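Local atomic coordinates of type III effector HopA1 (Pseudomonas syringae pv. tomato str. DC3000, PDB entry 4RSX), a protein that is probably delivered into host plant cells by the bacterial type III secretion system as an effector, although its molecular activity there remains uncertain. Residues Leu238-Ser241 with Leu242-Gly246; Gly231-Phe234 with Leu235-Leu238; Val66-Asp70 with His71-Arg75. All blocks are in the same frame, centred on the assembly; numbering follows the deposited sequence.

Contact 1: Leu238-Ser241 with Leu242-Gly246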
ATOM      1  N   LEU A 238      15.683 -18.329   2.933  1.00 16.43           N
ATOM      2  CA  LEU A 238      14.836 -17.138   3.011  1.00 15.75           C
ATOM      3  C   LEU A 238      15.585 -15.910   3.520  1.00 16.49           C
ATOM      4  O   LEU A 238      15.555 -14.845   2.889  1.00 15.94           O
ATOM      5  CB  LEU A 238      13.651 -17.403   3.929  1.00 14.21           C
ATOM      6  CG  LEU A 238      12.518 -18.175   3.274  1.00 20.39           C
ATOM      7  CD1 LEU A 238      11.505 -18.649   4.323  1.00 17.10           C
ATOM      8  CD2 LEU A 238      11.851 -17.305   2.229  1.00 12.89           C
ATOM      9  N   LYS A 239      16.240 -16.056   4.667  1.00 15.58           N
ATOM     10  CA  LYS A 239      17.026 -14.974   5.242  1.00 13.87           C
ATOM     11  C   LYS A 239      18.146 -14.538   4.311  1.00 15.11           C
ATOM     12  O   LYS A 239      18.410 -13.343   4.164  1.00 16.13           O
ATOM     13  CB  LYS A 239      17.589 -15.392   6.600  1.00 14.31           C
ATOM     14  CG  LYS A 239      16.501 -15.611   7.644  1.00 16.20           C
ATOM     15  CD  LYS A 239      17.091 -15.716   9.054  1.00 17.15           C
ATOM     16  CE  LYS A 239      15.988 -15.815  10.106  1.00 18.60           C
ATOM     17  NZ  LYS A 239      15.396 -14.495  10.425  1.00 17.60           N
ATOM     18  N   LEU A 240      18.805 -15.501   3.677  1.00 17.14           N
ATOM     19  CA  LEU A 240      19.863 -15.179   2.720  1.00 17.06           C
ATOM     20  C   LEU A 240      19.282 -14.478   1.499  1.00 16.49           C
ATOM     21  O   LEU A 240      19.850 -13.515   1.009  1.00 18.11           O
ATOM     22  CB  LEU A 240      20.580 -16.444   2.269  1.00 21.54           C
ATOM     23  CG  LEU A 240      22.093 -16.388   2.100  1.00 30.00           C
ATOM     24  CD1 LEU A 240      22.498 -15.339   1.070  1.00 28.75           C
ATOM     25  CD2 LEU A 240      22.773 -16.136   3.452  1.00 33.31           C
ATOM     26  N   SER A 241      18.152 -14.975   1.003  1.00 15.95           N
ATOM     27  CA  SER A 241      17.486 -14.349  -0.133  1.00 13.61           C
ATOM     28  C   SER A 241      17.024 -12.928   0.191  1.00 16.96           C
ATOM     29  O   SER A 241      17.107 -12.038  -0.670  1.00 14.75           O
ATOM     30  CB  SER A 241      16.317 -15.201  -0.618  1.00 14.57           C
ATOM     31  OG  SER A 241      15.607 -14.544  -1.665  1.00 19.72           O
ATOM     32  N   LEU A 242      16.555 -12.704   1.420  1.00 11.71           N
ATOM     33  CA  LEU A 242      16.229 -11.348   1.845  1.00 10.79           C
ATOM     34  C   LEU A 242      17.466 -10.435   1.796  1.00 14.29           C
ATOM     35  O   LEU A 242      17.439  -9.377   1.144  1.00 10.56           O
ATOM     36  CB  LEU A 242      15.588 -11.333   3.229  1.00 10.58           C
ATOM     37  CG  LEU A 242      14.129 -11.792   3.325  1.00 12.26           C
ATOM     38  CD1 LEU A 242      13.743 -12.004   4.779  1.00  9.52           C
ATOM     39  CD2 LEU A 242      13.198 -10.779   2.693  1.00  8.09           C
ATOM     40  N   SER A 243      18.542 -10.839   2.470  1.00  9.31           N
ATOM     41  CA  SER A 243      19.770 -10.060   2.465  1.00 12.26           C
ATOM     42  C   SER A 243      20.262  -9.821   1.046  1.00 12.54           C
ATOM     43  O   SER A 243      20.568  -8.685   0.695  1.00  9.99           O
ATOM     44  CB  SER A 243      20.873 -10.748   3.270  1.00  9.92           C
ATOM     45  OG  SER A 243      20.581 -10.679   4.646  1.00 24.06           O
ATOM     46  N   ALA A 244      20.329 -10.881   0.238  1.00  8.86           N
ATOM     47  CA  ALA A 244      20.897 -10.780  -1.111  1.00 12.23           C
ATOM     48  C   ALA A 244      20.062  -9.863  -2.012  1.00 14.05           C
ATOM     49  O   ALA A 244      20.551  -9.332  -3.025  1.00 12.72           O
ATOM     50  CB  ALA A 244      21.039 -12.168  -1.742  1.00 10.00           C
ATOM     51  N   ASN A 245      18.795  -9.691  -1.647  1.00 14.18           N
ATOM     52  CA  ASN A 245      17.875  -8.853  -2.422  1.00 14.94           C
ATOM     53  C   ASN A 245      17.733  -7.464  -1.839  1.00 12.20           C
ATOM     54  O   ASN A 245      17.024  -6.632  -2.389  1.00 11.83           O
ATOM     55  CB  ASN A 245      16.501  -9.503  -2.534  1.00 13.02           C
ATOM     56  CG  ASN A 245      16.444 -10.515  -3.640  1.00 16.95           C
ATOM     57  OD1 ASN A 245      16.442 -10.143  -4.816  1.00 20.21           O
ATOM     58  ND2 ASN A 245      16.416 -11.807  -3.283  1.00 13.32           N
ATOM     59  N   GLY A 246      18.414  -7.222  -0.726  1.00  9.76           N
ATOM     60  CA  GLY A 246      18.511  -5.884  -0.184  1.00 12.24           C
ATOM     61  C   GLY A 246      17.603  -5.617   1.000  1.00 12.00           C
ATOM     62  O   GLY A 246      17.515  -4.479   1.478  1.00 12.24           O
TER
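Ser-241 and Asn-245 meet one turn apart on helix 234-245, where the carbonyl oxygen of Ser-241 receives two N-H groups of a single residue. The stronger bond comes from the side chain, with Asn-245 ND2 lying 2.7 Å from Ser-241 O. This oxygen is close to the amide plane of Asn-245, while the amide nitrogen in turn stands tilted out of the carbonyl plane. With CG beside its own backbone N (chi1 -83°), the asparagine folds back along the helix instead of reaching off its end. The backbone bond from Asn-245 N to Ser-241 O is weak at 3.1 Å. ND2 also reaches Asp-225 OD2, and Ser-241 OG bonds to Val-222 O, so the polar atoms of this face are shared with helix 215-228.

The backbone bonds preceding these are regular for an alpha helix. Leu-242 N lies 2.8 Å from Leu-238 O, and Ser-243 N donates to Lys-239 O at 3.0 Å. Ala-244 N donates to Leu-240 O at 2.8 Å.

Apolar contact between the two turns is sparse. Leu-240 CD1 comes to 4.5 Å from Ala-244 CB on the outer surface, whereas Leu-238 and Leu-242 turn to the interior and both pack on Phe-11 of helix 2-19. The charge of Lys-239 is engaged elsewhere: NZ forms a salt bridge with Asp-250, and the side chain makes a cation-pi contact with Phe-8.

At the C-terminal end, Gly-246 leaves helical geometry with a phi of 102°, and its N returns to Ser-243 O at 3.0 Å. Positive phi together with two bonds back into the last turn makes this a Schellman motif, a common ending of alpha helices.

Contact 2: Gly231-Phe234 with Leu235-Leu238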
ATOM      1  N   GLY A 231      21.356 -26.544  -0.572  1.00 28.12           N
ATOM      2  CA  GLY A 231      22.491 -26.778   0.302  1.00 26.35           C
ATOM      3  C   GLY A 231      22.329 -26.246   1.717  1.00 23.00           C
ATOM      4  O   GLY A 231      23.161 -26.527   2.581  1.00 25.98           O
ATOM      5  N   MET A 232      21.270 -25.476   1.964  1.00 23.63           N
ATOM      6  CA  MET A 232      21.038 -24.910   3.296  1.00 24.61           C
ATOM      7  C   MET A 232      19.568 -25.082   3.704  1.00 21.25           C
ATOM      8  O   MET A 232      18.725 -25.342   2.839  1.00 22.00           O
ATOM      9  CB  MET A 232      21.467 -23.435   3.338  1.00 23.68           C
ATOM     10  CG  MET A 232      21.806 -22.848   1.980  1.00 34.49           C
ATOM     11  SD  MET A 232      22.774 -21.331   2.115  1.00 51.55           S
ATOM     12  CE  MET A 232      21.764 -20.377   3.262  1.00 26.97           C
ATOM     13  N   PRO A 233      19.266 -24.986   5.020  1.00 17.76           N
ATOM     14  CA  PRO A 233      17.864 -25.049   5.471  1.00 15.69           C
ATOM     15  C   PRO A 233      17.025 -23.972   4.783  1.00 17.72           C
ATOM     16  O   PRO A 233      17.580 -22.922   4.405  1.00 15.49           O
ATOM     17  CB  PRO A 233      17.957 -24.748   6.975  1.00 15.33           C
ATOM     18  CG  PRO A 233      19.344 -25.192   7.362  1.00 14.86           C
ATOM     19  CD  PRO A 233      20.216 -24.913   6.151  1.00 14.08           C
ATOM     20  N   PHE A 234      15.727 -24.228   4.615  1.00 15.39           N
ATOM     21  CA  PHE A 234      14.841 -23.301   3.924  1.00 15.90           C
ATOM     22  C   PHE A 234      14.787 -21.968   4.670  1.00 16.54           C
ATOM     23  O   PHE A 234      14.798 -20.899   4.057  1.00 14.52           O
ATOM     24  CB  PHE A 234      13.446 -23.916   3.770  1.00 19.38           C
ATOM     25  CG  PHE A 234      12.490 -23.066   2.978  1.00 21.13           C
ATOM     26  CD1 PHE A 234      11.229 -22.769   3.475  1.00 21.47           C
ATOM     27  CD2 PHE A 234      12.861 -22.539   1.741  1.00 21.63           C
ATOM     28  CE1 PHE A 234      10.333 -21.979   2.747  1.00 23.95           C
ATOM     29  CE2 PHE A 234      11.967 -21.732   1.008  1.00 21.44           C
ATOM     30  CZ  PHE A 234      10.702 -21.458   1.517  1.00 16.32           C
ATOM     31  N   LEU A 235      14.773 -22.040   5.997  1.00 14.95           N
ATOM     32  CA  LEU A 235      14.787 -20.846   6.836  1.00 17.58           C
ATOM     33  C   LEU A 235      16.006 -19.951   6.555  1.00 18.07           C
ATOM     34  O   LEU A 235      15.876 -18.728   6.409  1.00 15.32           O
ATOM     35  CB  LEU A 235      14.742 -21.246   8.314  1.00 14.07           C
ATOM     36  CG  LEU A 235      14.842 -20.087   9.300  1.00 21.33           C
ATOM     37  CD1 LEU A 235      13.784 -19.035   8.980  1.00 17.76           C
ATOM     38  CD2 LEU A 235      14.696 -20.581  10.747  1.00 17.88           C
ATOM     39  N   ALA A 236      17.186 -20.564   6.483  1.00 15.34           N
ATOM     40  CA  ALA A 236      18.406 -19.833   6.144  1.00 16.23           C
ATOM     41  C   ALA A 236      18.387 -19.302   4.699  1.00 14.27           C
ATOM     42  O   ALA A 236      18.913 -18.220   4.424  1.00 14.18           O
ATOM     43  CB  ALA A 236      19.638 -20.706   6.382  1.00 14.29           C
ATOM     44  N   ARG A 237      17.791 -20.055   3.780  1.00 12.58           N
ATOM     45  CA  ARG A 237      17.703 -19.602   2.387  1.00 17.01           C
ATOM     46  C   ARG A 237      16.828 -18.344   2.254  1.00 13.49           C
ATOM     47  O   ARG A 237      17.212 -17.392   1.589  1.00 12.49           O
ATOM     48  CB  ARG A 237      17.228 -20.735   1.461  1.00 17.63           C
ATOM     49  CG  ARG A 237      18.298 -21.819   1.186  1.00 21.26           C
ATOM     50  CD  ARG A 237      17.793 -22.896   0.227  1.00 22.30           C
ATOM     51  NE  ARG A 237      17.059 -23.968   0.901  1.00 19.74           N
ATOM     52  CZ  ARG A 237      15.912 -24.488   0.461  1.00 21.58           C
ATOM     53  NH1 ARG A 237      15.319 -25.468   1.134  1.00 21.05           N
ATOM     54  NH2 ARG A 237      15.351 -24.029  -0.651  1.00 19.99           N
ATOM     55  N   LEU A 238      15.683 -18.329   2.933  1.00 16.43           N
ATOM     56  CA  LEU A 238      14.836 -17.138   3.011  1.00 15.75           C
ATOM     57  C   LEU A 238      15.585 -15.910   3.520  1.00 16.49           C
ATOM     58  O   LEU A 238      15.555 -14.845   2.889  1.00 15.94           O
ATOM     59  CB  LEU A 238      13.651 -17.403   3.929  1.00 14.21           C
ATOM     60  CG  LEU A 238      12.518 -18.175   3.274  1.00 20.39           C
ATOM     61  CD1 LEU A 238      11.505 -18.649   4.323  1.00 17.10           C
ATOM     62  CD2 LEU A 238      11.851 -17.305   2.229  1.00 12.89           C
TER
HETATM   63  O   HOH W   1      16.974 -28.111   2.248  1.00 31.01           O
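Arg-237 and Ala-236 close over Met-232 and Pro-233 in the first turn of helix 234-245, with Pro-233 at the N-cap position. Leu-235, at the start of the turn, directs its side chain to Phe-8 of helix 2-19. Next in sequence, Ala-236 places CB 3.8 Å from Met-232 CE, and Ala-236 CB also lies 4.3 Å from Pro-233 CD. The bend of the methionine chain at chi3 brings its terminal methyl back over this small residue.

Arg-237 contributes both its backbone and its side chain. Its N opens the helical bonding by donating to Pro-233 O at 2.9 Å. The side chain runs back past the N-cap, CG touching Met-232 CG, and a sharp bend at chi3 (-86°) aims NE at Met-232 O, 2.9 Å away. That oxygen lies near the guanidinium plane, but NE sits above the carbonyl plane of Met-232. A water bridges Met-232 O and Arg-237 NH1 through two weak bonds, while NH2 is hydrogen-bonded to Ala-226 O of helix 215-228. One face of the guanidinium receives the margin of the Phe-234 ring, Phe-234 CD2 standing 3.6 Å above the guanidinium plane, toward its rim, and the two flat groups are inclined by 53°.

Leu-238 completes the turn. Its N donates to Phe-234 O, and the end of its side chain comes up to the aromatic ring, which also packs on Leu-227. The contact is a CH-pi interaction: Leu-238 CD1 lies over the ring face, 4.2 Å from the centroid of Phe-234 and shifted toward CE1.

Contact 3: Val66-Asp70 with His71-Arg75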
ATOM      1  N   VAL A  66      -5.767  15.756  -7.412  1.00 17.81           N
ATOM      2  CA  VAL A  66      -6.111  14.343  -7.549  1.00 20.79           C
ATOM      3  C   VAL A  66      -6.084  13.954  -9.023  1.00 19.98           C
ATOM      4  O   VAL A  66      -6.679  14.632  -9.870  1.00 21.95           O
ATOM      5  CB  VAL A  66      -7.513  14.032  -6.971  1.00 19.30           C
ATOM      6  CG1 VAL A  66      -7.858  12.559  -7.172  1.00 13.80           C
ATOM      7  CG2 VAL A  66      -7.589  14.431  -5.506  1.00 13.11           C
ATOM      8  N   ARG A  67      -5.400  12.862  -9.332  1.00 18.49           N
ATOM      9  CA  ARG A  67      -5.308  12.410 -10.707  1.00 18.82           C
ATOM     10  C   ARG A  67      -5.619  10.929 -10.778  1.00 21.07           C
ATOM     11  O   ARG A  67      -5.238  10.172  -9.882  1.00 17.15           O
ATOM     12  CB  ARG A  67      -3.899  12.662 -11.243  1.00 23.54           C
ATOM     13  CG  ARG A  67      -3.542  14.129 -11.305  1.00 29.38           C
ATOM     14  CD  ARG A  67      -2.116  14.346 -11.757  1.00 29.18           C
ATOM     15  NE  ARG A  67      -1.891  15.745 -12.112  1.00 37.96           N
ATOM     16  CZ  ARG A  67      -0.690  16.302 -12.231  1.00 43.11           C
ATOM     17  NH1 ARG A  67       0.400  15.580 -12.008  1.00 44.96           N
ATOM     18  NH2 ARG A  67      -0.580  17.581 -12.568  1.00 42.27           N
ATOM     19  N   THR A  68      -6.306  10.511 -11.837  1.00 21.16           N
ATOM     20  CA  THR A  68      -6.477   9.084 -12.087  1.00 21.68           C
ATOM     21  C   THR A  68      -5.119   8.467 -12.368  1.00 20.02           C
ATOM     22  O   THR A  68      -4.218   9.151 -12.866  1.00 18.74           O
ATOM     23  CB  THR A  68      -7.431   8.799 -13.278  1.00 26.66           C
ATOM     24  OG1 THR A  68      -7.529   7.380 -13.488  1.00 25.06           O
ATOM     25  CG2 THR A  68      -6.942   9.485 -14.567  1.00 20.90           C
ATOM     26  N   GLN A  69      -4.970   7.188 -12.031  1.00 23.43           N
ATOM     27  CA  GLN A  69      -3.754   6.452 -12.363  1.00 29.16           C
ATOM     28  C   GLN A  69      -3.962   5.519 -13.553  1.00 32.14           C
ATOM     29  O   GLN A  69      -3.088   4.716 -13.876  1.00 36.21           O
ATOM     30  CB  GLN A  69      -3.239   5.650 -11.162  1.00 26.47           C
ATOM     31  CG  GLN A  69      -2.546   6.491 -10.093  1.00 29.68           C
ATOM     32  CD  GLN A  69      -1.656   5.657  -9.166  1.00 35.20           C
ATOM     33  OE1 GLN A  69      -0.918   6.199  -8.338  1.00 38.50           O
ATOM     34  NE2 GLN A  69      -1.722   4.336  -9.307  1.00 35.08           N
ATOM     35  N   ASP A  70      -5.131   5.615 -14.178  1.00 30.90           N
ATOM     36  CA  ASP A  70      -5.434   4.902 -15.420  1.00 34.99           C
ATOM     37  C   ASP A  70      -4.277   5.040 -16.430  1.00 35.83           C
ATOM     38  O   ASP A  70      -3.887   6.163 -16.768  1.00 32.46           O
ATOM     39  CB  ASP A  70      -6.738   5.470 -16.006  1.00 29.88           C
ATOM     40  CG  ASP A  70      -7.046   4.936 -17.387  1.00 37.36           C
ATOM     41  OD1 ASP A  70      -7.055   3.701 -17.571  1.00 38.00           O
ATOM     42  OD2 ASP A  70      -7.271   5.764 -18.300  1.00 43.73           O
ATOM     43  N   HIS A  71      -3.726   3.916 -16.898  1.00 34.99           N
ATOM     44  CA  HIS A  71      -2.533   3.944 -17.764  1.00 34.99           C
ATOM     45  C   HIS A  71      -2.740   4.722 -19.063  1.00 37.88           C
ATOM     46  O   HIS A  71      -1.881   5.520 -19.461  1.00 40.16           O
ATOM     47  CB  HIS A  71      -2.034   2.525 -18.077  1.00 38.70           C
ATOM     48  CG  HIS A  71      -0.930   2.471 -19.097  1.00 46.99           C
ATOM     49  ND1 HIS A  71       0.330   2.990 -18.871  1.00 45.69           N
ATOM     50  CD2 HIS A  71      -0.897   1.948 -20.351  1.00 45.26           C
ATOM     51  CE1 HIS A  71       1.088   2.795 -19.938  1.00 39.60           C
ATOM     52  NE2 HIS A  71       0.367   2.167 -20.851  1.00 42.18           N
ATOM     53  N   ASP A  72      -3.872   4.479 -19.722  1.00 39.62           N
ATOM     54  CA  ASP A  72      -4.211   5.162 -20.971  1.00 35.72           C
ATOM     55  C   ASP A  72      -4.275   6.680 -20.779  1.00 36.85           C
ATOM     56  O   ASP A  72      -3.715   7.439 -21.586  1.00 39.09           O
ATOM     57  CB  ASP A  72      -5.547   4.635 -21.512  1.00 39.83           C
ATOM     58  CG  ASP A  72      -5.804   5.037 -22.968  1.00 46.78           C
ATOM     59  OD1 ASP A  72      -5.234   6.046 -23.457  1.00 42.43           O
ATOM     60  OD2 ASP A  72      -6.601   4.333 -23.626  1.00 58.56           O
ATOM     61  N   SER A  73      -4.954   7.115 -19.715  1.00 33.73           N
ATOM     62  CA  SER A  73      -5.045   8.544 -19.384  1.00 31.34           C
ATOM     63  C   SER A  73      -3.665   9.127 -19.122  1.00 30.76           C
ATOM     64  O   SER A  73      -3.321  10.179 -19.667  1.00 32.72           O
ATOM     65  CB  SER A  73      -5.925   8.777 -18.148  1.00 28.30           C
ATOM     66  OG  SER A  73      -7.222   8.243 -18.318  1.00 28.08           O
ATOM     67  N   VAL A  74      -2.886   8.441 -18.285  1.00 28.99           N
ATOM     68  CA  VAL A  74      -1.543   8.898 -17.926  1.00 32.16           C
ATOM     69  C   VAL A  74      -0.633   9.116 -19.133  1.00 28.97           C
ATOM     70  O   VAL A  74      -0.118  10.219 -19.325  1.00 34.49           O
ATOM     71  CB  VAL A  74      -0.841   7.947 -16.917  1.00 28.93           C
ATOM     72  CG1 VAL A  74       0.602   8.393 -16.692  1.00 20.28           C
ATOM     73  CG2 VAL A  74      -1.596   7.919 -15.589  1.00 20.80           C
ATOM     74  N   ARG A  75      -0.435   8.083 -19.946  1.00 31.14           N
ATOM     75  CA  ARG A  75       0.520   8.178 -21.059  1.00 31.07           C
ATOM     76  C   ARG A  75       0.114   9.233 -22.089  1.00 33.03           C
ATOM     77  O   ARG A  75       0.970   9.809 -22.773  1.00 35.72           O
ATOM     78  CB  ARG A  75       0.721   6.818 -21.736  1.00 28.67           C
ATOM     79  CG  ARG A  75      -0.520   6.322 -22.442  1.00 29.01           C
ATOM     80  CD  ARG A  75      -0.245   5.154 -23.359  1.00 26.44           C
ATOM     81  NE  ARG A  75      -1.487   4.754 -24.014  1.00 25.88           N
ATOM     82  CZ  ARG A  75      -1.729   3.549 -24.518  1.00 29.95           C
ATOM     83  NH1 ARG A  75      -0.802   2.596 -24.475  1.00 28.18           N
ATOM     84  NH2 ARG A  75      -2.913   3.295 -25.067  1.00 30.34           N
TER
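Asp-70 holds Ser-73 by two bonds to one carboxylate oxygen, forming the N-cap of the short helix 71-75 just after strand 64-68. Ser-73 OG donates to Asp-70 OD2 in a very short bond of 2.5 Å, a length that should be read with caution at this resolution. The backbone supplies the second bond, Ser-73 N lying 3.0 Å from Asp-70 OD2 and meeting it from above the carboxylate plane. The aspartate takes CG anti to its own N (chi1 172°), which carries OD2 to the N-H of Ser-73. The cap rests on this backbone bond, to which the hydroxyl probably adds. Proximity to the helix N terminus would probably help stabilise a negative charge there.

The first helical backbone bond joins Val-74 N to Asp-70 O at 2.9 Å. Before the cap, Thr-68 OG1 accepts from Asp-70 N at 3.1 Å in an ST turn, where the chain leaves the edge strand. Gln-69 looks away from the helix, and its OE1 bonds to Arg-98 of the adjacent strand.

Tyr-85 of helix 82-88 packs against Thr-68, Asp-70 and Ser-73 alike. Val-74 CG2 lies against the backbone carbonyls, 3.1 Å from Asp-70 O and 3.9 Å from Gln-69 O, and the methyl CG2 of Thr-68 rests 3.8 Å from Ser-73 CB.

From the N terminus, contact 3 comes first: it turns the chain from strand 64-68, at one edge of the antiparallel sheet, into helix 71-75. The chain then passes through the remaining strands and several helices, the last of them 215-228, before contact 2 starts helix 234-245 and contact 1 carries it to its end. These two meet at the shared Leu-238, with centres about 10 Å apart, and Met-232 CE touches Leu-240 CG across them. Each contact closes only a single turn, so none nests within or crosses another. Contacts 1 and 2 join the last helix to helices 2-19 and 215-228; contact 3 lies apart, its centre about 42 Å from that of contact 2.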